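Local coordinates for two-domain protein containing predicted PHP-like metal-dependent phosphoesterase (Bacteroides vulgatus ATCC 8482, PDB 3E38) that binds three zinc ions and probably acts as a metal-dependent phosphoesterase, possibly with 5'-3' exonuclease activity on DNA and RNA, at residues 179-182 and 183-187; 227-231 and 232-236; 237-240 and 241-244; 198-202 and 203-207. All coordinates share one frame; numbering follows the deposited sequence.

Interaction 1: 179-182 and 183-187; sequences IQWC and LDKNL
Gln180 and Asp184, one helical turn apart, illustrate how a surface pair can reinforce a helix near its C-terminal end. Asp184 is followed from its root. Its CB rests 3.4 Å from Gln180 O, the carbonyl that accepts the backbone bond from Asp184 N. With CG swung beside the backbone N (chi1 -63°), the carboxylate stays over that preceding turn: Asp184 CG lies 3.1 Å from Gln180 O, and Gln180 NE2 donates to Asp184 OD1 on its syn side at 2.9 Å. OD2 receives a second, weak bond from the same nitrogen and also comes close to Gln180 O, a near approach of two acceptors and not a bond. Amide and carboxylate planes are 49° apart, and Gln180 NE2 lies 34° out of the carboxylate plane. Gln180 OE1 faces Leu183 CD1, 4.0 Å away.

The inner side is apolar: Cys182 SG packs on Leu187 CB at 4.0 Å. Between these two residues the backbone leaves the helix through Asn186, at positive phi, and Leu187 N reaches back to Cys182 O at 2.9 Å. Cys182 and Leu187 lie on Ile166, as befits the connecting helix of a beta-alpha-beta crossover between parallel strands 165-170 and 188-192.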
loop_
_atom_site.group_PDB
_atom_site.type_symbol
_atom_site.label_atom_id
_atom_site.label_comp_id
_atom_site.label_asym_id
_atom_site.label_seq_id
_atom_site.Cartn_x
_atom_site.Cartn_y
_atom_site.Cartn_z
ATOM N N ILE B 179 12.126 -28.476 13.265
ATOM C CA ILE B 179 11.076 -28.482 14.286
ATOM C C ILE B 179 11.165 -29.819 15.015
ATOM O O ILE B 179 11.235 -29.875 16.235
ATOM C CB ILE B 179 9.639 -28.214 13.701
ATOM C CG1 ILE B 179 9.563 -26.807 13.098
ATOM C CG2 ILE B 179 8.578 -28.347 14.777
ATOM C CD1 ILE B 179 8.381 -26.589 12.199
ATOM N N GLN B 180 11.233 -30.881 14.241
ATOM C CA GLN B 180 11.232 -32.229 14.806
ATOM C C GLN B 180 12.495 -32.460 15.610
ATOM O O GLN B 180 12.518 -33.221 16.581
ATOM C CB GLN B 180 11.085 -33.279 13.696
ATOM C CG GLN B 180 10.826 -34.670 14.200
ATOM C CD GLN B 180 9.587 -34.723 15.072
ATOM O OE1 GLN B 180 8.531 -34.208 14.705
ATOM N NE2 GLN B 180 9.712 -35.351 16.237
ATOM N N TRP B 181 13.555 -31.803 15.188
ATOM C CA TRP B 181 14.863 -31.930 15.861
ATOM C C TRP B 181 14.786 -31.303 17.224
ATOM O O TRP B 181 15.192 -31.887 18.218
ATOM C CB TRP B 181 15.998 -31.291 15.062
ATOM C CG TRP B 181 16.343 -32.114 13.885
ATOM C CD1 TRP B 181 16.186 -33.462 13.784
ATOM C CD2 TRP B 181 17.008 -31.701 12.681
ATOM N NE1 TRP B 181 16.634 -33.906 12.563
ATOM C CE2 TRP B 181 17.169 -32.851 11.881
ATOM C CE3 TRP B 181 17.505 -30.508 12.223
ATOM C CZ2 TRP B 181 17.760 -32.810 10.638
ATOM C CZ3 TRP B 181 18.106 -30.473 10.991
ATOM C CH2 TRP B 181 18.223 -31.598 10.210
ATOM N N CYS B 182 14.238 -30.110 17.254
ATOM C CA CYS B 182 14.086 -29.391 18.515
ATOM C C CYS B 182 13.148 -30.134 19.455
ATOM O O CYS B 182 13.382 -30.184 20.677
ATOM C CB CYS B 182 13.574 -27.983 18.299
ATOM S SG CYS B 182 14.707 -26.930 17.389
ATOM N N LEU B 183 12.148 -30.786 18.872
ATOM C CA LEU B 183 11.169 -31.536 19.667
ATOM C C LEU B 183 11.860 -32.766 20.263
ATOM O O LEU B 183 11.765 -33.015 21.461
ATOM C CB LEU B 183 9.898 -31.948 18.891
ATOM C CG LEU B 183 8.986 -30.847 18.343
ATOM C CD1 LEU B 183 7.808 -31.500 17.612
ATOM C CD2 LEU B 183 8.492 -29.842 19.415
ATOM N N ASP B 184 12.632 -33.467 19.450
ATOM C CA ASP B 184 13.292 -34.707 19.916
ATOM C C ASP B 184 14.473 -34.444 20.834
ATOM O O ASP B 184 14.720 -35.188 21.772
ATOM C CB ASP B 184 13.800 -35.536 18.744
ATOM C CG ASP B 184 12.676 -36.015 17.838
ATOM O OD1 ASP B 184 11.528 -36.131 18.322
ATOM O OD2 ASP B 184 12.951 -36.268 16.642
ATOM N N LYS B 185 15.165 -33.343 20.592
ATOM C CA LYS B 185 16.411 -33.044 21.313
ATOM C C LYS B 185 16.251 -31.971 22.393
ATOM O O LYS B 185 17.208 -31.536 23.024
ATOM C CB LYS B 185 17.482 -32.696 20.265
ATOM C CG LYS B 185 18.047 -33.983 19.657
ATOM C CD LYS B 185 18.580 -33.921 18.212
ATOM C CE LYS B 185 19.089 -35.369 17.814
ATOM N NZ LYS B 185 19.091 -35.741 16.340
ATOM N N ASN B 186 15.015 -31.534 22.570
ATOM C CA ASN B 186 14.657 -30.532 23.584
ATOM C C ASN B 186 15.366 -29.188 23.434
ATOM O O ASN B 186 15.914 -28.643 24.394
ATOM C CB ASN B 186 14.955 -31.083 24.983
ATOM C CG ASN B 186 14.245 -30.300 26.072
ATOM O OD1 ASN B 186 13.249 -29.625 25.814
ATOM N ND2 ASN B 186 14.743 -30.389 27.287
ATOM N N LEU B 187 15.345 -28.654 22.221
ATOM C CA LEU B 187 16.030 -27.413 21.934
ATOM C C LEU B 187 15.058 -26.276 21.723
ATOM O O LEU B 187 13.847 -26.456 21.522
ATOM C CB LEU B 187 16.912 -27.559 20.691
ATOM C CG LEU B 187 17.925 -28.709 20.714
ATOM C CD1 LEU B 187 18.341 -29.141 19.343
ATOM C CD2 LEU B 187 19.146 -28.314 21.512
#

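Interaction 2: 227-231 and 232-236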
loop_
_atom_site.group_PDB
_atom_site.type_symbol
_atom_site.label_atom_id
_atom_site.label_comp_id
_atom_site.label_asym_id
_atom_site.label_seq_id
_atom_site.Cartn_x
_atom_site.Cartn_y
_atom_site.Cartn_z
ATOM N N ARG B 227 17.629 -14.341 28.092
ATOM C CA ARG B 227 18.519 -15.471 28.188
ATOM C C ARG B 227 17.827 -16.611 28.895
ATOM O O ARG B 227 17.935 -17.761 28.453
ATOM C CB ARG B 227 19.834 -15.107 28.900
ATOM C CG ARG B 227 20.771 -16.312 29.092
ATOM C CD ARG B 227 21.010 -16.986 27.785
ATOM N NE ARG B 227 21.815 -18.200 27.848
ATOM C CZ ARG B 227 23.151 -18.230 27.815
ATOM N NH1 ARG B 227 23.896 -17.116 27.780
ATOM N NH2 ARG B 227 23.746 -19.388 27.829
ATOM N N GLU B 228 17.083 -16.285 29.962
ATOM C CA GLU B 228 16.381 -17.325 30.777
ATOM C C GLU B 228 15.244 -17.988 29.967
ATOM O O GLU B 228 15.015 -19.216 30.002
ATOM C CB GLU B 228 15.884 -16.762 32.125
ATOM C CG GLU B 228 15.157 -17.790 33.015
ATOM C CD GLU B 228 13.690 -17.963 32.676
ATOM O OE1 GLU B 228 13.111 -17.077 31.984
ATOM O OE2 GLU B 228 13.105 -18.967 33.149
ATOM N N ALA B 229 14.593 -17.167 29.167
ATOM C CA ALA B 229 13.545 -17.657 28.255
ATOM C C ALA B 229 14.152 -18.652 27.265
ATOM O O ALA B 229 13.637 -19.770 27.051
ATOM C CB ALA B 229 12.897 -16.504 27.495
ATOM N N LEU B 230 15.263 -18.240 26.681
ATOM C CA LEU B 230 15.931 -19.056 25.659
ATOM C C LEU B 230 16.442 -20.325 26.258
ATOM O O LEU B 230 16.442 -21.358 25.612
ATOM C CB LEU B 230 17.101 -18.341 24.968
ATOM C CG LEU B 230 16.807 -17.066 24.171
ATOM C CD1 LEU B 230 18.114 -16.390 23.695
ATOM C CD2 LEU B 230 15.909 -17.391 22.999
ATOM N N ASP B 231 16.879 -20.249 27.506
ATOM C CA ASP B 231 17.481 -21.413 28.151
ATOM C C ASP B 231 16.440 -22.450 28.393
ATOM O O ASP B 231 16.721 -23.671 28.482
ATOM C CB ASP B 231 18.131 -21.070 29.496
ATOM C CG ASP B 231 19.439 -20.338 29.340
ATOM O OD1 ASP B 231 20.021 -20.381 28.240
ATOM O OD2 ASP B 231 19.908 -19.749 30.334
ATOM N N ASN B 232 15.231 -21.945 28.497
ATOM C CA ASN B 232 14.075 -22.753 28.874
ATOM C C ASN B 232 13.110 -22.993 27.738
ATOM O O ASN B 232 11.988 -23.409 27.950
ATOM C CB ASN B 232 13.391 -22.092 30.070
ATOM C CG ASN B 232 14.193 -22.251 31.348
ATOM O OD1 ASN B 232 14.396 -23.386 31.827
ATOM N ND2 ASN B 232 14.627 -21.135 31.929
ATOM N N ARG B 233 13.592 -22.689 26.539
ATOM C CA ARG B 233 12.882 -22.855 25.255
ATOM C C ARG B 233 11.520 -22.168 25.135
ATOM O O ARG B 233 10.623 -22.630 24.414
ATOM C CB ARG B 233 12.696 -24.340 24.990
ATOM C CG ARG B 233 13.946 -25.167 25.274
ATOM C CD ARG B 233 13.541 -26.611 25.538
ATOM N NE ARG B 233 12.621 -26.685 26.679
ATOM C CZ ARG B 233 12.987 -26.804 27.960
ATOM N NH1 ARG B 233 14.270 -26.872 28.308
ATOM N NH2 ARG B 233 12.058 -26.856 28.910
ATOM N N ARG B 234 11.405 -21.060 25.839
ATOM C CA ARG B 234 10.173 -20.269 25.922
ATOM C C ARG B 234 10.156 -19.231 24.817
ATOM O O ARG B 234 10.242 -18.010 25.007
ATOM C CB ARG B 234 10.022 -19.665 27.316
ATOM C CG ARG B 234 8.593 -19.713 27.791
ATOM C CD ARG B 234 8.403 -19.140 29.173
ATOM N NE ARG B 234 9.211 -19.803 30.197
ATOM C CZ ARG B 234 10.260 -19.259 30.802
ATOM N NH1 ARG B 234 10.665 -18.030 30.497
ATOM N NH2 ARG B 234 10.900 -19.947 31.732
ATOM N N THR B 235 10.048 -19.819 23.633
ATOM C CA THR B 235 10.024 -19.136 22.325
ATOM C C THR B 235 9.021 -19.741 21.362
ATOM O O THR B 235 8.497 -20.856 21.542
ATOM C CB THR B 235 11.394 -19.284 21.584
ATOM O OG1 THR B 235 11.632 -20.683 21.282
ATOM C CG2 THR B 235 12.593 -18.757 22.441
ATOM N N ALA B 236 8.800 -18.970 20.315
ATOM C CA ALA B 236 8.026 -19.369 19.122
ATOM C C ALA B 236 8.548 -18.551 17.974
ATOM O O ALA B 236 8.792 -17.342 18.121
ATOM C CB ALA B 236 6.517 -19.149 19.291
#
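Glu228 and Arg234 face each other end-on, the guanidinium giving one nitrogen to each carboxylate oxygen. Arg234 NH2 lies 2.8 Å from Glu228 OE2 and NH1 lies 3.0 Å from OE1; both bonds are almost straight, and both use the syn sides of the oxygens. The oxygens sit in the guanidinium plane, whereas the carboxylate is turned 24° from it, so the salt bridge is slightly twisted. Glu228 gets there with CG anti to the backbone N (chi1 -180°) and a bend at chi2, which folds the carboxylate toward the residues that follow the helix.

Asn232, one turn on from Glu228, comes in obliquely, its amide 48° from the carboxylate, and Asn232 ND2 donates to Glu228 O at 2.7 Å. Replacing Glu228 with an alanine would probably leave the Arg234 charge without its mate and the end of the guanidinium freer to turn. Arg234 NH1 also bonds Phe217 O. On the buried side of the turn, the Leu230 and Thr235 side chains cross at about a right angle, with Leu230 CD2 3.6 Å from Thr235 CG2.

The backbone ends the helix in a Schellman motif with Arg233, at positive phi, as its C-prime residue: Arg234 N bonds Ala229 O at 2.8 Å, and Arg233 N bonds Leu230 O weakly. The chain thus passes from helix 223-231 into strand 235-239, with Ala229 packed on Val216 of strand 213-218, Leu230 on Ile190 of strand 188-192, and Thr235 OG1 hydrogen-bonded to Met189 O.

Interaction 3: 237-240 and 241-244; sequences AYFH and ELLI
In a tight beta hairpin, Leu242 CD1 meets the edge of the Phe239 ring, close to its plane and 4.0 Å from Phe239 CD2, while one face of that ring is taken by His240 CG. In return, Phe239 CZ stands 3.6 Å above the centre of the His240 ring. The Tyr238 ring, on the other side of the sheet, presents its edge to Leu242 O, and His210 stacks on it.

The hairpin strands 235-239 and 242-244 are joined by a type II' turn from Phe239 to Leu242. His240 takes the first corner at positive phi (57°), and its NE2 is hydrogen-bonded to His172 ND1. The hydrogen-bonded pairs Phe239-Leu242 and Ala237-Ile244 flank the non-hydrogen-bonded pair Tyr238-Leu243. The Phe239 and Leu242 side chains run alongside each other in the same direction, and Phe239 CB is touched by Ile244 CD1 at 4.1 Å. On the face that carries Tyr238, Leu243, with CG anti to the backbone N (chi1 -172°), brings CD1 to 3.8 Å from Tyr238 CB.

Ala237 O serves two donors of unequal strength: Ile244 N at 2.7 Å, and a CA-H...O contact from Leu243 CA at 3.2 Å.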
loop_
_atom_site.group_PDB
_atom_site.type_symbol
_atom_site.label_atom_id
_atom_site.label_comp_id
_atom_site.label_asym_id
_atom_site.label_seq_id
_atom_site.Cartn_x
_atom_site.Cartn_y
_atom_site.Cartn_z
ATOM N N ALA B 237 8.773 -19.215 16.852
ATOM C CA ALA B 237 9.200 -18.538 15.622
ATOM C C ALA B 237 7.984 -18.021 14.796
ATOM O O ALA B 237 7.019 -18.709 14.533
ATOM C CB ALA B 237 10.110 -19.444 14.782
ATOM N N TYR B 238 8.093 -16.771 14.414
ATOM C CA TYR B 238 7.107 -16.058 13.635
ATOM C C TYR B 238 7.662 -15.793 12.265
ATOM O O TYR B 238 8.558 -14.995 12.073
ATOM C CB TYR B 238 6.782 -14.757 14.321
ATOM C CG TYR B 238 5.683 -13.948 13.668
ATOM C CD1 TYR B 238 4.585 -14.554 13.066
ATOM C CD2 TYR B 238 5.707 -12.560 13.722
ATOM C CE1 TYR B 238 3.601 -13.807 12.501
ATOM C CE2 TYR B 238 4.720 -11.828 13.173
ATOM C CZ TYR B 238 3.667 -12.431 12.565
ATOM O OH TYR B 238 2.644 -11.638 12.015
ATOM N N PHE B 239 7.053 -16.483 11.330
ATOM C CA PHE B 239 7.489 -16.583 9.953
ATOM C C PHE B 239 6.337 -16.420 9.009
ATOM O O PHE B 239 5.453 -17.275 8.946
ATOM C CB PHE B 239 8.075 -17.992 9.770
ATOM C CG PHE B 239 8.410 -18.324 8.351
ATOM C CD1 PHE B 239 9.577 -17.850 7.770
ATOM C CD2 PHE B 239 7.545 -19.071 7.583
ATOM C CE1 PHE B 239 9.862 -18.126 6.483
ATOM C CE2 PHE B 239 7.855 -19.370 6.288
ATOM C CZ PHE B 239 9.016 -18.896 5.745
ATOM N N HIS B 240 6.327 -15.313 8.267
ATOM C CA HIS B 240 5.247 -15.106 7.343
ATOM C C HIS B 240 3.991 -15.176 8.195
ATOM O O HIS B 240 3.892 -14.460 9.182
ATOM C CB HIS B 240 5.311 -16.186 6.254
ATOM C CG HIS B 240 6.463 -15.986 5.292
ATOM N ND1 HIS B 240 6.580 -16.656 4.097
ATOM C CD2 HIS B 240 7.505 -15.114 5.326
ATOM C CE1 HIS B 240 7.680 -16.265 3.474
ATOM N NE2 HIS B 240 8.264 -15.327 4.199
ATOM N N GLU B 241 3.073 -16.065 7.839
ATOM C CA GLU B 241 1.777 -16.219 8.547
ATOM C C GLU B 241 1.833 -17.327 9.561
ATOM O O GLU B 241 0.845 -17.597 10.284
ATOM C CB GLU B 241 0.595 -16.453 7.567
ATOM C CG GLU B 241 0.298 -15.218 6.714
ATOM C CD GLU B 241 -0.973 -15.310 5.844
ATOM O OE1 GLU B 241 -1.568 -16.415 5.686
ATOM O OE2 GLU B 241 -1.369 -14.243 5.306
ATOM N N LEU B 242 2.987 -17.992 9.605
ATOM C CA LEU B 242 3.148 -19.107 10.542
ATOM C C LEU B 242 3.740 -18.676 11.908
ATOM O O LEU B 242 4.506 -17.696 12.023
ATOM C CB LEU B 242 4.012 -20.212 9.927
ATOM C CG LEU B 242 3.680 -20.766 8.549
ATOM C CD1 LEU B 242 4.710 -21.845 8.235
ATOM C CD2 LEU B 242 2.233 -21.313 8.507
ATOM N N LEU B 243 3.302 -19.377 12.945
ATOM C CA LEU B 243 3.863 -19.208 14.268
ATOM C C LEU B 243 4.199 -20.620 14.660
ATOM O O LEU B 243 3.360 -21.507 14.646
ATOM C CB LEU B 243 2.914 -18.526 15.251
ATOM C CG LEU B 243 3.543 -18.156 16.600
ATOM C CD1 LEU B 243 4.500 -16.962 16.425
ATOM C CD2 LEU B 243 2.481 -17.822 17.611
ATOM N N ILE B 244 5.475 -20.830 14.933
ATOM C CA ILE B 244 6.003 -22.153 15.197
ATOM C C ILE B 244 6.507 -22.320 16.619
ATOM O O ILE B 244 7.314 -21.539 17.108
ATOM C CB ILE B 244 7.150 -22.416 14.211
ATOM C CG1 ILE B 244 6.661 -22.099 12.785
ATOM C CG2 ILE B 244 7.687 -23.865 14.371
ATOM C CD1 ILE B 244 7.691 -21.511 11.851
#

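Interaction 4: 198-202 and 203-207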
loop_
_atom_site.group_PDB
_atom_site.type_symbol
_atom_site.label_atom_id
_atom_site.label_comp_id
_atom_site.label_asym_id
_atom_site.label_seq_id
_atom_site.Cartn_x
_atom_site.Cartn_y
_atom_site.Cartn_z
ATOM N N PRO B 198 19.079 -3.696 3.235
ATOM C CA PRO B 198 18.155 -2.926 4.084
ATOM C C PRO B 198 16.875 -3.776 4.305
ATOM O O PRO B 198 16.528 -4.625 3.467
ATOM C CB PRO B 198 17.900 -1.637 3.262
ATOM C CG PRO B 198 19.200 -1.481 2.444
ATOM C CD PRO B 198 19.566 -2.924 2.084
ATOM N N ILE B 199 16.246 -3.639 5.472
ATOM C CA ILE B 199 15.112 -4.496 5.820
ATOM C C ILE B 199 13.981 -4.353 4.780
ATOM O O ILE B 199 13.371 -5.328 4.361
ATOM C CB ILE B 199 14.610 -4.241 7.293
ATOM C CG1 ILE B 199 13.756 -5.398 7.806
ATOM C CG2 ILE B 199 13.873 -2.884 7.419
ATOM C CD1 ILE B 199 14.538 -6.768 8.047
ATOM N N GLN B 200 13.758 -3.133 4.311
ATOM C CA GLN B 200 12.645 -2.864 3.412
ATOM C C GLN B 200 12.849 -3.532 2.058
ATOM O O GLN B 200 11.926 -3.726 1.317
ATOM C CB GLN B 200 12.436 -1.360 3.189
ATOM C CG GLN B 200 12.279 -0.476 4.465
ATOM C CD GLN B 200 13.546 0.230 4.871
ATOM O OE1 GLN B 200 14.622 -0.325 4.742
ATOM N NE2 GLN B 200 13.428 1.504 5.344
ATOM N N THR B 201 14.089 -3.854 1.744
ATOM C CA THR B 201 14.461 -4.430 0.457
ATOM C C THR B 201 14.016 -5.892 0.359
ATOM O O THR B 201 13.710 -6.390 -0.745
ATOM C CB THR B 201 15.980 -4.338 0.201
ATOM O OG1 THR B 201 16.342 -2.971 -0.084
ATOM C CG2 THR B 201 16.378 -5.200 -0.956
ATOM N N ASP B 202 13.928 -6.548 1.513
ATOM C CA ASP B 202 13.571 -7.991 1.560
ATOM C C ASP B 202 12.200 -8.323 2.106
ATOM O O ASP B 202 11.822 -9.478 2.154
ATOM C CB ASP B 202 14.593 -8.784 2.392
ATOM C CG ASP B 202 15.910 -9.000 1.652
ATOM O OD1 ASP B 202 16.075 -8.474 0.518
ATOM O OD2 ASP B 202 16.782 -9.676 2.211
ATOM N N TYR B 203 11.482 -7.320 2.582
ATOM C CA TYR B 203 10.127 -7.565 3.102
ATOM C C TYR B 203 9.244 -6.496 2.543
ATOM O O TYR B 203 9.560 -5.322 2.585
ATOM C CB TYR B 203 10.055 -7.652 4.661
ATOM C CG TYR B 203 10.843 -8.839 5.247
ATOM C CD1 TYR B 203 10.293 -10.095 5.369
ATOM C CD2 TYR B 203 12.140 -8.670 5.668
ATOM C CE1 TYR B 203 11.048 -11.188 5.885
ATOM C CE2 TYR B 203 12.879 -9.692 6.195
ATOM C CZ TYR B 203 12.335 -10.965 6.312
ATOM O OH TYR B 203 13.152 -11.955 6.834
ATOM N N ASP B 204 8.160 -6.951 1.941
ATOM C CA ASP B 204 7.196 -6.049 1.315
ATOM C C ASP B 204 6.228 -5.686 2.390
ATOM O O ASP B 204 5.219 -6.362 2.598
ATOM C CB ASP B 204 6.486 -6.717 0.147
ATOM C CG ASP B 204 5.807 -5.721 -0.773
ATOM O OD1 ASP B 204 5.588 -4.540 -0.386
ATOM O OD2 ASP B 204 5.484 -6.136 -1.905
ATOM N N PHE B 205 6.583 -4.611 3.073
ATOM C CA PHE B 205 5.854 -4.170 4.238
ATOM C C PHE B 205 4.525 -3.660 3.754
ATOM O O PHE B 205 3.532 -3.723 4.474
ATOM C CB PHE B 205 6.625 -3.109 5.057
ATOM C CG PHE B 205 7.785 -3.668 5.853
ATOM C CD1 PHE B 205 7.556 -4.458 6.973
ATOM C CD2 PHE B 205 9.097 -3.392 5.504
ATOM C CE1 PHE B 205 8.632 -4.982 7.725
ATOM C CE2 PHE B 205 10.175 -3.913 6.249
ATOM C CZ PHE B 205 9.940 -4.709 7.356
ATOM N N GLU B 206 4.527 -3.219 2.497
ATOM C CA GLU B 206 3.316 -2.688 1.829
ATOM C C GLU B 206 2.230 -3.757 1.883
ATOM O O GLU B 206 1.086 -3.481 2.217
ATOM C CB GLU B 206 3.581 -2.261 0.368
ATOM N N LYS B 207 2.642 -4.983 1.588
ATOM C CA LYS B 207 1.775 -6.163 1.575
ATOM C C LYS B 207 1.617 -6.781 2.944
ATOM O O LYS B 207 1.171 -7.938 3.084
ATOM C CB LYS B 207 2.343 -7.249 0.663
ATOM C CG LYS B 207 2.485 -6.831 -0.770
ATOM C CD LYS B 207 2.958 -8.029 -1.611
ATOM C CE LYS B 207 3.033 -7.666 -3.089
#
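Ile199 meets both aromatic rings that follow it in the chain. Its CD1 touches the Tyr203 ring at CE2, 3.8 Å away, and its CG1 comes up in the plane of the Phe205 ring at the edge, 3.9 Å from CZ. One side chain can serve both because CG1 stands anti to the backbone N (chi1 -162°) and the chain then bends at chi2, sending CD1 toward the tyrosine. Gln200 adds its CA to the Phe205 edge, 3.9 Å from CE2. The Phe205 ring carries Tyr203 CB over one face, and Asp202 O lies over a face of the Tyr203 ring.

Behind these contacts stands a short, weakly bonded helical turn. Tyr203 N makes only a weak bond to Ile199 O, at 3.3 Å, and the chain bends through an inverse gamma turn centred on Asp204. In the next shell His172 NE2 bonds Asp202 O and its ring meets that of Tyr203, whose OH is weakly bonded to Thr212 N. An alanine in place of Tyr203 would probably strip Ile199 CD1 of its aromatic partner, take from His172 one of the rings it meets and lose the weak bond to Thr212 N. Gln200 NE2 bonds Thr201 OG1 of the second subunit, and the reciprocal bond is also made.

The side chain of Asp202 comes about 6 Å from that of the zinc ligand His196. With the bond across the turn weak, apolar packing on Ile199, together with polar ties from outside such as His172 to Asp202 O, probably helps to hold the turn in shape.

From the N terminus the chain makes interaction 1, then interaction 4, then interactions 2 and 3; all are local, follow in series, and neither nest nor cross. Interaction 1 ends a helix just before strand 188-192, and interaction 4 forms a turn after that strand, its centre about 31 Å from that of interaction 1. Interaction 2 carries the chain from helix into strand 235-239, which interaction 3 closes into a hairpin. Folding brings interaction 1 back against interactions 2 and 3, through Asn186 on Arg233 and Ile179 on Ile244. Interactions 3 and 4 do not touch, their nearest atoms being about 5 Å apart, yet His172 bonds to both, tying the hairpin to the turn near the zinc site.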